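Local coordinates for protein NAD(P)H-flavin oxidoreductase (Staphylococcus epidermidis ATCC 12228, PDB 3GBH) that binds flavin mononucleotide and, as a member of the nitroreductase family, probably uses NAD(P)H to reduce flavin or other acceptors, at residues 19-24 with 196-201; 54-59 with 84-89; 69-74 with 166-171. One frame throughout, in Å; residues are numbered along the deposited sequence.

Interaction 1 (19-24 with 196-201); sequences KSVKVF and QDAHDS. With FMN (flavin mononucleotide), chain H.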
# COMPACT_ATOMS: atom_id res chain seq x y z
N LYS B 19 16.40 -12.57 -16.15
CA LYS B 19 17.64 -11.96 -16.62
C LYS B 19 18.17 -12.78 -17.82
O LYS B 19 17.77 -13.94 -18.01
CB LYS B 19 18.68 -11.94 -15.49
CG LYS B 19 18.18 -11.28 -14.17
CD LYS B 19 19.24 -11.33 -13.08
CE LYS B 19 18.72 -10.74 -11.78
NZ LYS B 19 19.67 -10.96 -10.68
N SER B 20 19.05 -12.17 -18.62
CA SER B 20 19.59 -12.83 -19.81
C SER B 20 20.70 -13.80 -19.41
O SER B 20 21.82 -13.41 -19.11
CB SER B 20 20.15 -11.81 -20.81
OG SER B 20 19.10 -11.11 -21.46
N VAL B 21 20.38 -15.08 -19.46
CA VAL B 21 21.34 -16.14 -19.25
C VAL B 21 21.86 -16.51 -20.64
O VAL B 21 21.07 -16.69 -21.56
CB VAL B 21 20.65 -17.34 -18.57
CG1 VAL B 21 21.49 -18.58 -18.65
CG2 VAL B 21 20.30 -16.98 -17.13
N LYS B 22 23.18 -16.60 -20.77
CA LYS B 22 23.83 -16.88 -22.06
C LYS B 22 24.54 -18.24 -22.16
O LYS B 22 24.97 -18.64 -23.25
CB LYS B 22 24.79 -15.73 -22.38
CG LYS B 22 24.04 -14.39 -22.35
CD LYS B 22 24.78 -13.25 -22.96
CE LYS B 22 23.93 -11.99 -22.83
NZ LYS B 22 24.51 -10.90 -23.66
N VAL B 23 24.64 -18.96 -21.04
CA VAL B 23 25.24 -20.29 -21.00
C VAL B 23 24.24 -21.22 -20.28
O VAL B 23 23.93 -21.03 -19.11
CB VAL B 23 26.58 -20.27 -20.26
CG1 VAL B 23 27.26 -21.62 -20.32
CG2 VAL B 23 27.49 -19.18 -20.86
N PHE B 24 23.74 -22.21 -21.02
CA PHE B 24 22.78 -23.17 -20.53
C PHE B 24 23.41 -24.55 -20.40
O PHE B 24 24.51 -24.80 -20.92
CB PHE B 24 21.60 -23.27 -21.49
CG PHE B 24 20.95 -21.96 -21.77
CD1 PHE B 24 19.89 -21.52 -20.99
CD2 PHE B 24 21.39 -21.15 -22.81
CE1 PHE B 24 19.28 -20.30 -21.25
CE2 PHE B 24 20.78 -19.91 -23.07
CZ PHE B 24 19.72 -19.50 -22.29
N GLN B 196 25.35 -20.91 -16.06
CA GLN B 196 26.00 -19.78 -15.38
C GLN B 196 25.00 -18.68 -15.07
O GLN B 196 24.15 -18.40 -15.87
CB GLN B 196 27.08 -19.18 -16.27
CG GLN B 196 28.38 -19.93 -16.28
CD GLN B 196 29.39 -19.36 -17.29
OE1 GLN B 196 30.21 -20.10 -17.85
NE2 GLN B 196 29.34 -18.03 -17.50
N ASP B 197 25.13 -18.04 -13.92
CA ASP B 197 24.26 -16.91 -13.55
C ASP B 197 24.37 -15.77 -14.58
O ASP B 197 25.46 -15.49 -15.07
CB ASP B 197 24.69 -16.35 -12.19
CG ASP B 197 24.20 -17.19 -11.01
OD1 ASP B 197 23.26 -18.00 -11.15
OD2 ASP B 197 24.76 -17.00 -9.92
N ALA B 198 23.25 -15.13 -14.89
CA ALA B 198 23.27 -13.88 -15.64
C ALA B 198 24.06 -12.79 -14.93
O ALA B 198 24.12 -12.78 -13.69
CB ALA B 198 21.86 -13.40 -15.87
N HIS B 199 24.65 -11.87 -15.69
CA HIS B 199 25.12 -10.60 -15.12
C HIS B 199 23.92 -9.70 -14.77
O HIS B 199 22.96 -9.58 -15.57
CB HIS B 199 26.00 -9.85 -16.10
CG HIS B 199 27.31 -10.52 -16.37
ND1 HIS B 199 28.25 -10.73 -15.38
CD2 HIS B 199 27.83 -11.05 -17.50
CE1 HIS B 199 29.29 -11.36 -15.89
NE2 HIS B 199 29.06 -11.57 -17.18
N ASP B 200 23.97 -9.09 -13.59
CA ASP B 200 23.02 -8.05 -13.24
C ASP B 200 23.24 -6.82 -14.13
O ASP B 200 24.36 -6.59 -14.57
CB ASP B 200 23.19 -7.63 -11.79
CG ASP B 200 22.67 -8.69 -10.81
OD1 ASP B 200 21.85 -9.56 -11.21
OD2 ASP B 200 23.09 -8.65 -9.64
N SER B 201 22.19 -6.05 -14.37
CA SER B 201 22.27 -4.89 -15.27
C SER B 201 21.53 -3.72 -14.66
O SER B 201 20.77 -3.90 -13.72
CB SER B 201 21.70 -5.24 -16.63
OG SER B 201 20.41 -5.78 -16.52
N1 FMN H . 21.83 -10.51 -25.91
C2 FMN H . 22.80 -11.22 -26.60
O2 FMN H . 23.70 -11.83 -26.01
N3 FMN H . 22.78 -11.21 -27.97
C4 FMN H . 21.78 -10.53 -28.67
O4 FMN H . 21.79 -10.54 -29.92
C4A FMN H . 20.82 -9.81 -27.97
N5 FMN H . 19.84 -9.09 -28.62
C5A FMN H . 18.71 -8.67 -27.94
C6 FMN H . 17.56 -8.26 -28.62
C7 FMN H . 16.44 -7.85 -27.93
C7M FMN H . 15.21 -7.41 -28.68
C8 FMN H . 16.46 -7.82 -26.53
C8M FMN H . 15.28 -7.39 -25.72
C9 FMN H . 17.60 -8.22 -25.86
C9A FMN H . 18.74 -8.66 -26.54
N10 FMN H . 19.89 -9.09 -25.86
C10 FMN H . 20.86 -9.80 -26.57
C1' FMN H . 19.92 -9.16 -24.34
C2' FMN H . 20.11 -7.73 -23.82
O2' FMN H . 21.47 -7.33 -23.94
C3' FMN H . 19.65 -7.67 -22.36
O3' FMN H . 18.27 -7.91 -22.31
C4' FMN H . 19.97 -6.35 -21.66
O4' FMN H . 21.39 -6.20 -21.57
C5' FMN H . 19.34 -6.33 -20.27
O5' FMN H . 19.86 -7.39 -19.47
P FMN H . 18.88 -8.47 -18.83
O1P FMN H . 19.67 -9.45 -18.01
O2P FMN H . 18.11 -9.12 -19.94
O3P FMN H . 17.87 -7.78 -17.93
O HOH W 1 23.97 -11.82 -18.50
O HOH W 2 24.95 -16.90 -18.35
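The ammonium NZ of K19 meets the carboxylate OD1 of D200 at 2.6 Å, a short salt bridge that joins two loops near the flavin phosphate. NZ comes to the syn side of OD1, about 21° out of the carboxylate plane, and the two side chains approach at a slant. Past CG the lysine is fully extended, with CD anti (chi2 178°), and the extended chain carries NZ to the carboxylate of D200.

At its base K19 is held differently: its CB packs 3.5 Å from A198 CB. That methyl also lies close to the carbonyl O of S20 and near V21 CG2, a place where alanine's small side chain lets the loops draw together. Further along, V23 CG2 rests against the amide end of Q196, while the backbone bond from Q196 N to V23 O is weak. Two waters complete the seam. Water 1 donates to S20 O and accepts from H199 N, and water 2 accepts from K22 N and donates to Q196 O.

The same segment also binds the cofactor. S20 N donates to phosphate O1P of FMN in a nearly straight bond (2.9 Å, 174°), and S20 OG donates to O2P at 2.7 Å. K22 NZ reaches flavin O2, also at 2.7 Å; R18 and R203 bind FMN too. The two neutral donors of S20 would be expected to solvate the phosphate oxygens, and a lysine at O2 could stabilise negative charge on the N1-C2=O2 edge of a reduced flavin. D200 probably offsets the charge of K19.

Interaction 2 (54-59 with 84-89); sequences WRIAVV and AMLIIF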
# COMPACT_ATOMS: atom_id res chain seq x y z
N TRP B 54 1.68 -14.27 -34.24
CA TRP B 54 2.97 -14.83 -33.88
C TRP B 54 3.07 -16.27 -34.35
O TRP B 54 2.09 -17.02 -34.28
CB TRP B 54 3.20 -14.79 -32.38
CG TRP B 54 1.98 -15.11 -31.56
CD1 TRP B 54 1.36 -16.31 -31.43
CD2 TRP B 54 1.22 -14.18 -30.77
NE1 TRP B 54 0.29 -16.21 -30.59
CE2 TRP B 54 0.17 -14.90 -30.18
CE3 TRP B 54 1.33 -12.82 -30.50
CZ2 TRP B 54 -0.77 -14.31 -29.34
CZ3 TRP B 54 0.40 -12.22 -29.67
CH2 TRP B 54 -0.62 -12.95 -29.10
N ARG B 55 4.28 -16.65 -34.79
CA ARG B 55 4.57 -18.02 -35.22
C ARG B 55 5.92 -18.41 -34.63
O ARG B 55 6.92 -17.76 -34.89
CB ARG B 55 4.63 -18.09 -36.74
CG ARG B 55 3.36 -17.58 -37.44
CD ARG B 55 2.11 -18.43 -37.20
NE ARG B 55 0.99 -17.86 -37.95
CZ ARG B 55 0.02 -17.11 -37.44
NH1 ARG B 55 -0.04 -16.84 -36.14
NH2 ARG B 55 -0.90 -16.63 -38.25
N ILE B 56 5.95 -19.49 -33.86
CA ILE B 56 7.15 -19.88 -33.11
C ILE B 56 7.82 -21.12 -33.74
O ILE B 56 7.23 -22.20 -33.78
CB ILE B 56 6.82 -20.19 -31.64
CG1 ILE B 56 6.06 -19.01 -31.00
CG2 ILE B 56 8.15 -20.53 -30.87
CD1 ILE B 56 5.57 -19.28 -29.57
N ALA B 57 9.05 -20.95 -34.25
CA ALA B 57 9.90 -22.07 -34.66
C ALA B 57 10.74 -22.46 -33.44
O ALA B 57 11.58 -21.68 -33.00
CB ALA B 57 10.81 -21.67 -35.86
N VAL B 58 10.47 -23.64 -32.88
CA VAL B 58 11.19 -24.12 -31.69
C VAL B 58 12.34 -24.97 -32.23
O VAL B 58 12.16 -26.17 -32.53
CB VAL B 58 10.26 -24.95 -30.79
CG1 VAL B 58 10.99 -25.41 -29.53
CG2 VAL B 58 8.94 -24.17 -30.45
N VAL B 59 13.50 -24.34 -32.41
CA VAL B 59 14.66 -25.03 -32.95
C VAL B 59 15.36 -25.82 -31.85
O VAL B 59 16.05 -25.27 -31.02
CB VAL B 59 15.65 -24.05 -33.61
CG1 VAL B 59 16.86 -24.81 -34.17
CG2 VAL B 59 14.93 -23.26 -34.70
N ALA B 84 16.47 -25.09 -26.49
CA ALA B 84 15.88 -24.75 -27.77
C ALA B 84 16.22 -23.30 -28.06
O ALA B 84 16.35 -22.48 -27.12
CB ALA B 84 14.32 -24.94 -27.72
N MSE B 85 16.35 -22.97 -29.35
CA MSE B 85 16.33 -21.58 -29.80
C MSE B 85 14.97 -21.30 -30.43
O MSE B 85 14.65 -21.83 -31.50
CB MSE B 85 17.43 -21.33 -30.82
CG MSE B 85 17.49 -19.90 -31.35
SE MSE B 85 17.94 -18.58 -29.98
CE MSE B 85 19.84 -18.92 -29.93
N LEU B 86 14.19 -20.47 -29.77
CA LEU B 86 12.88 -20.08 -30.26
C LEU B 86 13.10 -18.94 -31.23
O LEU B 86 13.77 -17.99 -30.89
CB LEU B 86 11.99 -19.62 -29.11
CG LEU B 86 11.89 -20.54 -27.88
CD1 LEU B 86 10.86 -20.01 -26.89
CD2 LEU B 86 11.55 -21.95 -28.29
N ILE B 87 12.59 -19.05 -32.45
CA ILE B 87 12.61 -17.93 -33.39
C ILE B 87 11.17 -17.54 -33.66
O ILE B 87 10.39 -18.35 -34.16
CB ILE B 87 13.34 -18.25 -34.68
CG1 ILE B 87 14.71 -18.89 -34.37
CG2 ILE B 87 13.52 -16.99 -35.54
CD1 ILE B 87 15.48 -19.37 -35.63
N ILE B 88 10.81 -16.31 -33.30
CA ILE B 88 9.43 -15.85 -33.39
C ILE B 88 9.31 -14.97 -34.63
O ILE B 88 10.05 -14.01 -34.80
CB ILE B 88 9.03 -15.07 -32.15
CG1 ILE B 88 9.12 -15.97 -30.90
CG2 ILE B 88 7.61 -14.50 -32.30
CD1 ILE B 88 9.24 -15.20 -29.62
N PHE B 89 8.38 -15.36 -35.50
CA PHE B 89 8.08 -14.70 -36.74
C PHE B 89 6.69 -14.08 -36.60
O PHE B 89 5.87 -14.54 -35.82
CB PHE B 89 8.03 -15.72 -37.87
CG PHE B 89 9.36 -16.30 -38.25
CD1 PHE B 89 9.88 -17.38 -37.54
CD2 PHE B 89 10.08 -15.79 -39.33
CE1 PHE B 89 11.10 -17.92 -37.88
CE2 PHE B 89 11.28 -16.30 -39.69
CZ PHE B 89 11.82 -17.39 -38.96
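V58 and L86 lie side by side and point the same way, with V58 CG1 3.7 Å from L86 CD2. They form a non-hydrogen-bonded pair of an antiparallel ladder, and I56 with I88 forms another on the same face, their CG1 atoms 4.3 Å apart. A84 CB adds a small methyl beside V58 CG1. Branched aliphatic residues suit this face, where helix 132-156 packs through L150 on L86 and M146 on I88.

The reverse face carries R55, A57 and V59 opposite F89, I87 and M85. V59 CG2 and I87 CD1 meet at 4.0 Å, the two side chains crossing at a slant. The F89 ring turns its edge to the first strand: R55 O lies at that edge in the ring plane, and A57 CB is 4.3 Å from F89 CE1, the alanine leaving room for the broad phenyl. Selenomethionine M85 leads away from the partner strand, its selenium turned by a bend at chi2 (65°).

Between the faces run three pairs of backbone bonds, R55 with F89, A57 with I87 and V59 with M85. R55 bends at chi2, its NH1 donating to W54 O at 2.8 Å from above the carbonyl plane, and its NH2 forms a salt bridge with D91.

I56, A57 and V58 also pair in parallel with a strand of the second subunit, so the sheet continues across the interface with that subunit. The chemistry is thus that of a buried hydrocarbon core whose main-chain polar groups are satisfied by this ladder, by strand 183-192 and by the strand of the second subunit, while the guanidinium of R55 is met by D91 and by the carbonyls of W54 and Q52.

Interaction 3 (69-74 with 166-171); sequences KESFGF and GFDKEN
The turn following flavin-pocket residue G166 is joined here to the loop 69-74 that follows helix 62-68, where S71 O accepts from D168 N. This bond measures 2.9 Å at 155°. The same oxygen also receives a CA-H...O contact from F167 CA at 3.1 Å. D168 is the centre of an inverse gamma turn, and its CB packs 3.9 Å from S71 CB; serine is small enough to let the backbones approach so closely.

The two phenylalanines lie side by side, pointing the same way. F167 CB sits over a face of the F72 ring, 3.9 Å from its centroid, in a CH-pi contact. The ring planes are only 10° from parallel but slide apart until they barely overlap. F167 CG stands between its backbone N and carbonyl carbon (chi1 63°), which places it 4.0 Å from F72 CE2. Beyond, D168 OD2 accepts from N171 ND2 at 2.7 Å, on the syn side, an amide donor suited to tying down the turn.

G166 N bonds FMN O4, and its carbonyl is held by N75. Both aromatic rings rest on strands 84-91 and 183-192, while I172 and I175 of helix 172-176 pack against F167 and S71.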
# COMPACT_ATOMS: atom_id res chain seq x y z
N LYS B 69 23.32 -22.20 -37.61
CA LYS B 69 24.46 -21.84 -36.77
C LYS B 69 25.10 -20.54 -37.27
O LYS B 69 25.27 -19.61 -36.50
CB LYS B 69 25.47 -22.98 -36.73
CG LYS B 69 26.67 -22.78 -35.78
CD LYS B 69 27.75 -23.86 -36.05
N GLU B 70 25.44 -20.46 -38.55
CA GLU B 70 26.12 -19.28 -39.09
C GLU B 70 25.25 -18.03 -38.94
O GLU B 70 25.76 -16.95 -38.67
CB GLU B 70 26.56 -19.49 -40.56
N SER B 71 23.93 -18.18 -39.07
CA SER B 71 23.00 -17.07 -38.88
C SER B 71 22.96 -16.49 -37.46
O SER B 71 22.41 -15.41 -37.26
CB SER B 71 21.58 -17.48 -39.27
OG SER B 71 21.56 -17.94 -40.61
N PHE B 72 23.48 -17.21 -36.46
CA PHE B 72 23.48 -16.66 -35.11
C PHE B 72 24.77 -15.98 -34.72
O PHE B 72 24.84 -15.37 -33.66
CB PHE B 72 22.99 -17.68 -34.08
CG PHE B 72 21.51 -17.74 -34.02
CD1 PHE B 72 20.82 -18.50 -34.94
CD2 PHE B 72 20.81 -16.97 -33.13
CE1 PHE B 72 19.43 -18.51 -34.94
CE2 PHE B 72 19.42 -16.98 -33.12
CZ PHE B 72 18.73 -17.74 -34.02
N GLY B 73 25.74 -15.99 -35.61
CA GLY B 73 26.90 -15.10 -35.47
C GLY B 73 27.58 -15.21 -34.12
O GLY B 73 28.01 -16.29 -33.74
N PHE B 74 27.64 -14.10 -33.38
CA PHE B 74 28.35 -14.10 -32.11
C PHE B 74 27.47 -14.65 -30.99
O PHE B 74 27.93 -14.73 -29.85
CB PHE B 74 28.90 -12.70 -31.73
CG PHE B 74 29.92 -12.16 -32.70
CD1 PHE B 74 31.23 -12.64 -32.70
CD2 PHE B 74 29.57 -11.18 -33.64
CE1 PHE B 74 32.17 -12.16 -33.61
CE2 PHE B 74 30.51 -10.69 -34.56
CZ PHE B 74 31.81 -11.18 -34.54
N GLY B 166 20.45 -10.31 -32.56
CA GLY B 166 21.65 -10.41 -33.35
C GLY B 166 21.75 -11.67 -34.16
O GLY B 166 22.69 -12.44 -33.98
N PHE B 167 20.80 -11.87 -35.07
CA PHE B 167 20.86 -12.97 -36.02
C PHE B 167 20.51 -12.46 -37.42
O PHE B 167 19.99 -11.36 -37.59
CB PHE B 167 19.99 -14.18 -35.57
CG PHE B 167 18.51 -13.90 -35.46
CD1 PHE B 167 17.99 -13.18 -34.40
CD2 PHE B 167 17.63 -14.41 -36.40
CE1 PHE B 167 16.63 -12.96 -34.29
CE2 PHE B 167 16.30 -14.19 -36.30
CZ PHE B 167 15.79 -13.45 -35.25
N ASP B 168 20.82 -13.28 -38.42
CA ASP B 168 20.61 -12.94 -39.84
C ASP B 168 19.13 -13.03 -40.21
O ASP B 168 18.66 -14.05 -40.69
CB ASP B 168 21.46 -13.86 -40.72
CG ASP B 168 21.38 -13.51 -42.21
OD1 ASP B 168 20.63 -12.58 -42.59
OD2 ASP B 168 22.06 -14.21 -42.99
N LYS B 169 18.43 -11.92 -40.01
CA LYS B 169 17.00 -11.83 -40.32
C LYS B 169 16.67 -11.86 -41.81
O LYS B 169 15.57 -12.24 -42.21
CB LYS B 169 16.46 -10.56 -39.69
CG LYS B 169 16.36 -10.72 -38.18
CD LYS B 169 15.97 -9.43 -37.51
CE LYS B 169 15.92 -9.59 -36.02
NZ LYS B 169 15.84 -8.29 -35.32
N GLU B 170 17.62 -11.45 -42.64
CA GLU B 170 17.44 -11.49 -44.08
C GLU B 170 17.27 -12.90 -44.63
O GLU B 170 16.59 -13.10 -45.61
CB GLU B 170 18.63 -10.85 -44.79
CG GLU B 170 18.79 -9.37 -44.51
CD GLU B 170 17.64 -8.54 -45.04
OE1 GLU B 170 17.34 -8.65 -46.26
OE2 GLU B 170 17.03 -7.78 -44.24
N ASN B 171 17.92 -13.87 -44.00
CA ASN B 171 18.00 -15.23 -44.54
C ASN B 171 17.36 -16.29 -43.66
O ASN B 171 17.18 -17.42 -44.09
CB ASN B 171 19.45 -15.58 -44.80
CG ASN B 171 20.07 -14.70 -45.85
OD1 ASN B 171 19.62 -14.67 -47.00
ND2 ASN B 171 21.11 -13.98 -45.47

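From the N terminus, the chain first passes 19-24, whose partner 196-201 comes only after strand 183-192 and closes interaction 1, the longest loop. Interactions 2 and 3 both lie within it. Strand 54-59 is next; 69-74 follows before 84-89 closes interaction 2 after a connection of 24 residues, about half helical. Interaction 3 closes only at 166-171, so interactions 2 and 3 cross, their segments alternating along the chain. These two also touch: F72 CZ packs on M85 CG, and F167 on I87, seating the loops on the sheet. Interaction 1 stands apart, its centre about 20 Å from that of interaction 2, but it shares the FMN pocket with G166 of interaction 3.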